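Side-chain contacts in quinone reductase (Klebsiella pneumoniae subsp. pneumoniae, PDB 4GI5), which binds FAD and probably works as an NAD(P)H-dependent quinone oxidoreductase of the flavodoxin-like fold: residues V25-A30 with A40-A45; T115-F120 with D239-T244; R251-H254 with L258-S261. All coordinates share one frame; numbering follows the deposited sequence.

Contact 1 (V25-A30 with A40-A45); sequences VLLIYA and ALKNFA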
loop_
_atom_site.group_PDB
_atom_site.type_symbol
_atom_site.label_atom_id
_atom_site.label_comp_id
_atom_site.label_asym_id
_atom_site.label_seq_id
_atom_site.Cartn_x
_atom_site.Cartn_y
_atom_site.Cartn_z
ATOM N N VAL B 25 -23.772 -3.054 -8.194
ATOM C CA VAL B 25 -22.477 -3.506 -7.592
ATOM C C VAL B 25 -21.386 -3.153 -8.576
ATOM O O VAL B 25 -21.495 -3.421 -9.758
ATOM C CB VAL B 25 -22.412 -4.993 -7.332
ATOM C CG1 VAL B 25 -21.044 -5.313 -6.707
ATOM C CG2 VAL B 25 -23.473 -5.396 -6.352
ATOM N N LEU B 26 -20.312 -2.475 -8.093
ATOM C CA LEU B 26 -19.155 -2.144 -8.929
ATOM C C LEU B 26 -17.985 -3.032 -8.424
ATOM O O LEU B 26 -17.692 -3.036 -7.227
ATOM C CB LEU B 26 -18.770 -0.706 -8.785
ATOM C CG LEU B 26 -17.470 -0.247 -9.401
ATOM C CD1 LEU B 26 -17.310 -0.525 -10.899
ATOM C CD2 LEU B 26 -17.183 1.209 -9.069
ATOM N N LEU B 27 -17.378 -3.749 -9.298
ATOM C CA LEU B 27 -16.207 -4.624 -8.977
ATOM C C LEU B 27 -14.968 -4.021 -9.603
ATOM O O LEU B 27 -14.875 -3.838 -10.831
ATOM C CB LEU B 27 -16.385 -6.066 -9.487
ATOM C CG LEU B 27 -15.156 -7.007 -9.307
ATOM C CD1 LEU B 27 -14.944 -7.331 -7.876
ATOM C CD2 LEU B 27 -15.394 -8.311 -10.040
ATOM N N ILE B 28 -14.034 -3.594 -8.751
ATOM C CA ILE B 28 -12.703 -3.121 -9.196
ATOM C C ILE B 28 -11.802 -4.316 -9.084
ATOM O O ILE B 28 -11.614 -4.860 -7.961
ATOM C CB ILE B 28 -12.191 -1.921 -8.349
ATOM C CG1 ILE B 28 -13.185 -0.768 -8.172
ATOM C CG2 ILE B 28 -10.920 -1.423 -9.003
ATOM C CD1 ILE B 28 -13.628 -0.191 -9.487
ATOM N N TYR B 29 -11.158 -4.744 -10.164
ATOM C CA TYR B 29 -10.475 -6.052 -10.258
ATOM C C TYR B 29 -9.081 -5.849 -10.834
ATOM O O TYR B 29 -8.904 -5.222 -11.861
ATOM C CB TYR B 29 -11.282 -7.007 -11.157
ATOM C CG TYR B 29 -10.569 -8.229 -11.648
ATOM C CD1 TYR B 29 -10.392 -9.365 -10.823
ATOM C CD2 TYR B 29 -10.040 -8.291 -12.919
ATOM C CE1 TYR B 29 -9.725 -10.480 -11.316
ATOM C CE2 TYR B 29 -9.373 -9.416 -13.388
ATOM C CZ TYR B 29 -9.264 -10.525 -12.552
ATOM O OH TYR B 29 -8.572 -11.608 -13.061
ATOM N N ALA B 30 -8.065 -6.330 -10.132
ATOM C CA ALA B 30 -6.669 -6.220 -10.505
ATOM C C ALA B 30 -5.947 -7.538 -10.584
ATOM O O ALA B 30 -5.441 -8.033 -9.610
ATOM C CB ALA B 30 -5.948 -5.288 -9.501
ATOM N N ALA B 40 -10.950 -16.656 -12.017
ATOM C CA ALA B 40 -12.023 -17.625 -11.702
ATOM C C ALA B 40 -12.990 -17.103 -10.674
ATOM O O ALA B 40 -14.218 -17.271 -10.741
ATOM C CB ALA B 40 -11.439 -18.971 -11.323
ATOM N N LEU B 41 -12.455 -16.530 -9.563
ATOM C CA LEU B 41 -13.307 -15.995 -8.576
ATOM C C LEU B 41 -14.092 -14.788 -8.993
ATOM O O LEU B 41 -15.246 -14.637 -8.617
ATOM C CB LEU B 41 -12.433 -15.652 -7.327
ATOM C CG LEU B 41 -11.748 -16.802 -6.601
ATOM C CD1 LEU B 41 -10.678 -16.221 -5.595
ATOM C CD2 LEU B 41 -12.741 -17.599 -5.802
ATOM N N LYS B 42 -13.498 -13.954 -9.838
ATOM C CA LYS B 42 -14.150 -12.786 -10.390
ATOM C C LYS B 42 -15.376 -13.256 -11.239
ATOM O O LYS B 42 -16.480 -12.747 -11.104
ATOM C CB LYS B 42 -13.213 -12.028 -11.302
ATOM C CG LYS B 42 -13.960 -11.020 -12.210
ATOM C CD LYS B 42 -13.211 -10.324 -13.271
ATOM C CE LYS B 42 -12.426 -11.224 -14.144
ATOM N NZ LYS B 42 -13.192 -11.445 -15.409
ATOM N N ASN B 43 -15.128 -14.228 -12.093
ATOM C CA ASN B 43 -16.238 -14.672 -12.961
ATOM C C ASN B 43 -17.356 -15.301 -12.176
ATOM O O ASN B 43 -18.525 -15.008 -12.475
ATOM C CB ASN B 43 -15.714 -15.563 -14.070
ATOM C CG ASN B 43 -14.859 -14.800 -15.066
ATOM O OD1 ASN B 43 -14.940 -13.564 -15.318
ATOM N ND2 ASN B 43 -14.018 -15.545 -15.630
ATOM N N PHE B 44 -17.034 -16.063 -11.137
ATOM C CA PHE B 44 -17.979 -16.609 -10.213
ATOM C C PHE B 44 -18.774 -15.520 -9.578
ATOM O O PHE B 44 -20.018 -15.600 -9.467
ATOM C CB PHE B 44 -17.285 -17.509 -9.181
ATOM C CG PHE B 44 -18.208 -18.122 -8.195
ATOM C CD1 PHE B 44 -18.818 -19.367 -8.513
ATOM C CD2 PHE B 44 -18.586 -17.449 -7.070
ATOM C CE1 PHE B 44 -19.736 -19.923 -7.645
ATOM C CE2 PHE B 44 -19.526 -17.972 -6.165
ATOM C CZ PHE B 44 -20.085 -19.234 -6.446
ATOM N N ALA B 45 -18.091 -14.470 -9.047
ATOM C CA ALA B 45 -18.816 -13.436 -8.329
ATOM C C ALA B 45 -19.773 -12.673 -9.235
ATOM O O ALA B 45 -20.937 -12.391 -8.832
ATOM C CB ALA B 45 -17.845 -12.396 -7.723
#
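The strand end carrying Y29 passes the helix turn carrying K42 with their CA atoms 7.7 Å apart, the shortest CA–CA separation between 25-30 and 40-45. Residues 25-29 belong to strand 24-29, whereas helix 37-51 contributes residues 40-45; no hydrogen bond joins the two, and the touching atoms all belong to side chains. K42 supplies the helix side of the contact. Its CG is anti to the backbone N (chi1 164°), and the chain then runs at about a right angle across Y29, laying CD 3.6 Å from the centroid of the phenol ring, almost on its normal, as a CH-pi contact over the face. CE follows toward the hydroxyl end, 3.6 Å from Y29 CZ. Bends farther along the lysine carry NZ off the ring centre, where any cation-pi attraction to Y29 is weak; K42 NZ instead bonds N43 OD1 at 2.7 Å. L27 touches the lysine too, its CD2 3.8 Å from K42 CG. Y29 also neighbours the FAD-binding residues H31 and N38. Strand 24-29, helix 37-51 and strand 55-60 form a beta-alpha-beta unit, and this contact seats the helix on the first strand of the flavodoxin-like sheet, beside the flavin site.

Contact 2 (T115-F120 with D239-T244); sequences TVIFQF and DTLWQT
T115 and W242 meet obliquely: the threonine hydroxyl comes against the NE1 and CZ2 atoms of the indole, while the methyl branch turns to L241. OG1 of T115 stands anti to its own carbonyl carbon (chi1 -65°), which brings it 3.0 Å from W242 NE1 and 3.1 Å from W242 CZ2. The same rotation sets T115 CG2 anti to the backbone N, 4.2 Å from L241 CD1. One hydroxyl and one methyl of a single residue thus serve two neighbours in the loop. L241 reaches the strand through that CD1, which also lies 4.5 Å from I117 CD1, a looser apolar touch two residues farther along the strand. Within the loop, L241 CB sits 3.6 Å above one face of the W242 indole, offset toward its rim, so leucine and tryptophan pack on each other as well as on the strand. H54 adds a second ring, meeting the indole with planes about 50° apart.

Behind these side chains T240 O accepts three bonds within the loop, from Q243 N, T244 N and, at 3.0 Å, T244 OG1; the hydroxyl comes from above the carbonyl plane, 54° out of it. R168, at the start of strand 168-174, bonds through NH1 to the carbonyl oxygens of both L241 and T244. The contact therefore combines loose apolar touches through L241 CD1 with a close polar approach of T115 OG1 to the indole, and the hydrogen bonds to T240 O and from R168 probably help hold the loop that presents L241 and W242 to the beginning of strand 115-121.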
loop_
_atom_site.group_PDB
_atom_site.type_symbol
_atom_site.label_atom_id
_atom_site.label_comp_id
_atom_site.label_asym_id
_atom_site.label_seq_id
_atom_site.Cartn_x
_atom_site.Cartn_y
_atom_site.Cartn_z
ATOM N N THR B 115 -22.704 -0.626 -3.880
ATOM C CA THR B 115 -21.744 -1.491 -3.237
ATOM C C THR B 115 -20.541 -1.621 -4.156
ATOM O O THR B 115 -20.673 -1.778 -5.391
ATOM C CB THR B 115 -22.349 -2.919 -3.057
ATOM O OG1 THR B 115 -23.474 -2.848 -2.135
ATOM C CG2 THR B 115 -21.371 -3.839 -2.403
ATOM N N VAL B 116 -19.369 -1.490 -3.599
ATOM C CA VAL B 116 -18.143 -1.493 -4.356
ATOM C C VAL B 116 -17.218 -2.553 -3.787
ATOM O O VAL B 116 -16.930 -2.560 -2.565
ATOM C CB VAL B 116 -17.430 -0.147 -4.287
ATOM C CG1 VAL B 116 -16.176 -0.103 -5.171
ATOM C CG2 VAL B 116 -18.343 0.958 -4.796
ATOM N N ILE B 117 -16.770 -3.472 -4.629
ATOM C CA ILE B 117 -15.949 -4.562 -4.206
ATOM C C ILE B 117 -14.581 -4.432 -4.889
ATOM O O ILE B 117 -14.514 -4.132 -6.076
ATOM C CB ILE B 117 -16.536 -5.944 -4.569
ATOM C CG1 ILE B 117 -17.870 -6.112 -3.879
ATOM C CG2 ILE B 117 -15.570 -7.073 -4.200
ATOM C CD1 ILE B 117 -18.672 -7.322 -4.316
ATOM N N PHE B 118 -13.502 -4.514 -4.107
ATOM C CA PHE B 118 -12.132 -4.462 -4.625
ATOM C C PHE B 118 -11.559 -5.864 -4.518
ATOM O O PHE B 118 -11.406 -6.410 -3.407
ATOM C CB PHE B 118 -11.241 -3.499 -3.810
ATOM C CG PHE B 118 -11.716 -2.071 -3.847
ATOM C CD1 PHE B 118 -12.799 -1.633 -3.110
ATOM C CD2 PHE B 118 -11.074 -1.190 -4.685
ATOM C CE1 PHE B 118 -13.200 -0.281 -3.181
ATOM C CE2 PHE B 118 -11.456 0.142 -4.698
ATOM C CZ PHE B 118 -12.494 0.549 -4.016
ATOM N N GLN B 119 -11.154 -6.442 -5.661
ATOM C CA GLN B 119 -10.657 -7.767 -5.689
ATOM C C GLN B 119 -9.236 -7.794 -6.257
ATOM O O GLN B 119 -8.984 -7.256 -7.323
ATOM C CB GLN B 119 -11.499 -8.690 -6.584
ATOM C CG GLN B 119 -11.055 -10.079 -6.562
ATOM C CD GLN B 119 -11.669 -10.937 -7.610
ATOM O OE1 GLN B 119 -12.768 -10.672 -8.077
ATOM N NE2 GLN B 119 -10.947 -12.001 -7.953
ATOM N N PHE B 120 -8.329 -8.378 -5.458
ATOM C CA PHE B 120 -6.911 -8.407 -5.785
ATOM C C PHE B 120 -6.138 -9.475 -5.049
ATOM O O PHE B 120 -6.482 -9.848 -3.946
ATOM C CB PHE B 120 -6.267 -7.036 -5.544
ATOM C CG PHE B 120 -6.391 -6.531 -4.136
ATOM C CD1 PHE B 120 -7.509 -5.822 -3.766
ATOM C CD2 PHE B 120 -5.368 -6.710 -3.196
ATOM C CE1 PHE B 120 -7.671 -5.367 -2.484
ATOM C CE2 PHE B 120 -5.466 -6.166 -1.925
ATOM C CZ PHE B 120 -6.658 -5.547 -1.543
ATOM N N ASP B 239 -24.160 -13.134 -0.862
ATOM C CA ASP B 239 -25.605 -13.329 -0.453
ATOM C C ASP B 239 -25.951 -12.413 0.713
ATOM O O ASP B 239 -27.126 -12.169 0.951
ATOM C CB ASP B 239 -25.814 -14.812 -0.028
ATOM C CG ASP B 239 -25.824 -15.775 -1.203
ATOM O OD1 ASP B 239 -25.943 -15.291 -2.306
ATOM O OD2 ASP B 239 -25.707 -17.003 -1.001
ATOM N N THR B 240 -24.964 -11.890 1.470
ATOM C CA THR B 240 -25.262 -11.162 2.697
ATOM C C THR B 240 -24.702 -9.724 2.667
ATOM O O THR B 240 -24.597 -9.102 3.705
ATOM C CB THR B 240 -24.683 -11.934 3.914
ATOM O OG1 THR B 240 -23.279 -12.231 3.729
ATOM C CG2 THR B 240 -25.386 -13.287 4.171
ATOM N N LEU B 241 -24.355 -9.203 1.492
ATOM C CA LEU B 241 -23.728 -7.909 1.380
ATOM C C LEU B 241 -24.455 -6.787 2.107
ATOM O O LEU B 241 -23.820 -5.818 2.619
ATOM C CB LEU B 241 -23.566 -7.492 -0.042
ATOM C CG LEU B 241 -22.512 -8.205 -0.792
ATOM C CD1 LEU B 241 -22.585 -7.865 -2.266
ATOM C CD2 LEU B 241 -21.147 -7.790 -0.254
ATOM N N TRP B 242 -25.782 -6.886 2.101
ATOM C CA TRP B 242 -26.625 -5.843 2.704
ATOM C C TRP B 242 -27.152 -6.257 4.076
ATOM O O TRP B 242 -27.862 -5.511 4.629
ATOM C CB TRP B 242 -27.752 -5.425 1.769
ATOM C CG TRP B 242 -27.147 -4.836 0.606
ATOM C CD1 TRP B 242 -26.683 -3.545 0.485
ATOM C CD2 TRP B 242 -26.791 -5.521 -0.618
ATOM N NE1 TRP B 242 -26.097 -3.387 -0.760
ATOM C CE2 TRP B 242 -26.170 -4.571 -1.466
ATOM C CE3 TRP B 242 -26.971 -6.829 -1.105
ATOM C CZ2 TRP B 242 -25.749 -4.888 -2.781
ATOM C CZ3 TRP B 242 -26.501 -7.107 -2.435
ATOM C CH2 TRP B 242 -25.825 -6.116 -3.185
ATOM N N GLN B 243 -26.750 -7.392 4.622
ATOM C CA GLN B 243 -27.108 -7.814 5.948
ATOM C C GLN B 243 -25.899 -7.812 6.882
ATOM O O GLN B 243 -26.063 -7.604 8.035
ATOM C CB GLN B 243 -27.685 -9.229 5.927
ATOM C CG GLN B 243 -28.813 -9.354 4.950
ATOM C CD GLN B 243 -29.105 -10.826 4.652
ATOM O OE1 GLN B 243 -29.178 -11.659 5.555
ATOM N NE2 GLN B 243 -29.212 -11.151 3.382
ATOM N N THR B 244 -24.658 -7.949 6.380
ATOM C CA THR B 244 -23.504 -8.131 7.273
ATOM C C THR B 244 -23.226 -6.819 7.994
ATOM O O THR B 244 -23.379 -5.735 7.374
ATOM C CB THR B 244 -22.296 -8.495 6.323
ATOM O OG1 THR B 244 -22.526 -9.775 5.717
ATOM C CG2 THR B 244 -20.987 -8.550 7.045
#

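Contact 3 (R251-H254 with L258-S261); sequences RQNH and LIPS
N253 OD1 accepts two hydrogen bonds and also touches I259 across the contact. One comes from Q252 NE2 at 2.9 Å along a nearly straight N-H path (175°), the other from the backbone N of W155. The glutamine nitrogen lies tilted 34° from the asparagine carbonyl plane, while the oxygen it meets lies essentially in the amide plane of Q252. I259 CD1 comes against N253 OD1 at 3.8 Å and stands 4.1 Å from Q252 O, the side chains of N253 and I259 crossing at about a right angle. With its CG1 anti to the carbonyl carbon (chi1 -61°) and the chain extended beyond, the isoleucine stretches its CG1-CD1 branch toward segment 251-254. That segment precedes the small antiparallel pair 257-258 and 263-264, and 258-261 leads from its first strand into the connection, where a cis peptide bond precedes P260. The other polar ends are tied to residues 155-161: Q252 OE1 to R158, N253 ND2 to G156 O and E161, and Q252 NE2 also bonds W155 O. Beside them, R251 NH1 lies 3.4 Å above the H254 imidazole plane, offset toward its rim. I259 also packs on W155. From the second subunit, I187 packs against Q252, and H181 of that subunit bonds P260 O through NE2.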
loop_
_atom_site.group_PDB
_atom_site.type_symbol
_atom_site.label_atom_id
_atom_site.label_comp_id
_atom_site.label_asym_id
_atom_site.label_seq_id
_atom_site.Cartn_x
_atom_site.Cartn_y
_atom_site.Cartn_z
ATOM N N ARG B 251 -16.441 7.482 13.720
ATOM C CA ARG B 251 -16.486 8.682 12.919
ATOM C C ARG B 251 -15.586 9.787 13.458
ATOM O O ARG B 251 -15.438 9.943 14.663
ATOM C CB ARG B 251 -17.914 9.189 12.723
ATOM C CG ARG B 251 -18.819 8.170 12.082
ATOM C CD ARG B 251 -19.661 8.742 10.976
ATOM N NE ARG B 251 -20.750 9.591 11.497
ATOM C CZ ARG B 251 -21.565 10.333 10.731
ATOM N NH1 ARG B 251 -22.532 11.072 11.348
ATOM N NH2 ARG B 251 -21.484 10.390 9.407
ATOM N N GLN B 252 -14.999 10.579 12.566
ATOM C CA GLN B 252 -14.074 11.588 13.008
ATOM C C GLN B 252 -14.743 12.797 13.739
ATOM O O GLN B 252 -14.228 13.232 14.741
ATOM C CB GLN B 252 -13.347 12.208 11.827
ATOM C CG GLN B 252 -12.317 13.269 12.183
ATOM C CD GLN B 252 -11.639 13.817 10.943
ATOM O OE1 GLN B 252 -10.569 13.313 10.466
ATOM N NE2 GLN B 252 -12.218 14.860 10.398
ATOM N N ASN B 253 -15.861 13.222 13.189
ATOM C CA ASN B 253 -16.355 14.615 13.476
ATOM C C ASN B 253 -17.525 14.643 14.474
ATOM O O ASN B 253 -18.093 15.679 14.649
ATOM C CB ASN B 253 -16.785 15.335 12.231
ATOM C CG ASN B 253 -15.630 15.567 11.268
ATOM O OD1 ASN B 253 -14.566 16.019 11.661
ATOM N ND2 ASN B 253 -15.902 15.383 10.016
ATOM N N HIS B 254 -17.789 13.584 15.184
ATOM C CA HIS B 254 -19.048 13.582 15.979
ATOM C C HIS B 254 -18.838 13.273 17.422
ATOM O O HIS B 254 -19.733 12.749 18.091
ATOM C CB HIS B 254 -20.011 12.647 15.242
ATOM C CG HIS B 254 -20.410 13.177 13.904
ATOM N ND1 HIS B 254 -21.356 14.166 13.775
ATOM C CD2 HIS B 254 -19.873 13.015 12.666
ATOM C CE1 HIS B 254 -21.427 14.562 12.503
ATOM N NE2 HIS B 254 -20.522 13.884 11.807
ATOM N N LEU B 258 -10.818 14.568 19.508
ATOM C CA LEU B 258 -10.510 15.966 19.678
ATOM C C LEU B 258 -10.118 16.577 18.364
ATOM O O LEU B 258 -9.484 15.886 17.554
ATOM C CB LEU B 258 -9.341 16.046 20.688
ATOM C CG LEU B 258 -9.594 15.396 22.100
ATOM C CD1 LEU B 258 -8.357 15.731 22.932
ATOM C CD2 LEU B 258 -10.831 15.930 22.735
ATOM N N ILE B 259 -10.518 17.826 18.100
ATOM C CA ILE B 259 -10.310 18.502 16.868
ATOM C C ILE B 259 -9.583 19.816 17.239
ATOM O O ILE B 259 -10.042 20.552 18.079
ATOM C CB ILE B 259 -11.628 18.706 16.090
ATOM C CG1 ILE B 259 -12.270 17.286 15.754
ATOM C CG2 ILE B 259 -11.445 19.618 14.866
ATOM C CD1 ILE B 259 -13.552 17.307 15.039
ATOM N N PRO B 260 -8.500 20.162 16.583
ATOM C CA PRO B 260 -7.894 19.503 15.351
ATOM C C PRO B 260 -6.758 18.548 15.573
ATOM O O PRO B 260 -6.163 18.133 14.531
ATOM C CB PRO B 260 -7.379 20.705 14.536
ATOM C CG PRO B 260 -6.921 21.623 15.679
ATOM C CD PRO B 260 -7.844 21.457 16.842
ATOM N N SER B 261 -6.499 18.130 16.796
ATOM C CA SER B 261 -5.406 17.150 17.046
ATOM C C SER B 261 -5.805 15.781 16.436
ATOM O O SER B 261 -4.935 15.006 16.109
ATOM C CB SER B 261 -5.053 17.013 18.497
ATOM O OG SER B 261 -6.106 16.460 19.224
#

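Contacts 1, 2 and 3 come in series along the chain; contact 2 alone spans a long separation, with 118 residues between its segments. Contacts 1 and 2 have centres 11 Å apart and share the parallel sheet: strands 24-29 and 115-121 are neighbours in it, probably joined by hydrogen bonds from I28 N to I117 O and from I117 N to L26 O. Helix 37-51 and the loop after helix 224-239 thus meet adjoining strands of the flavodoxin-like domain. Contact 3 lies apart, its centre 35 Å from that of contact 1 and 28 Å from that of contact 2, in the C-terminal part of the chain. Two contacts therefore build on the sheet core, and the third lies where the subunits meet.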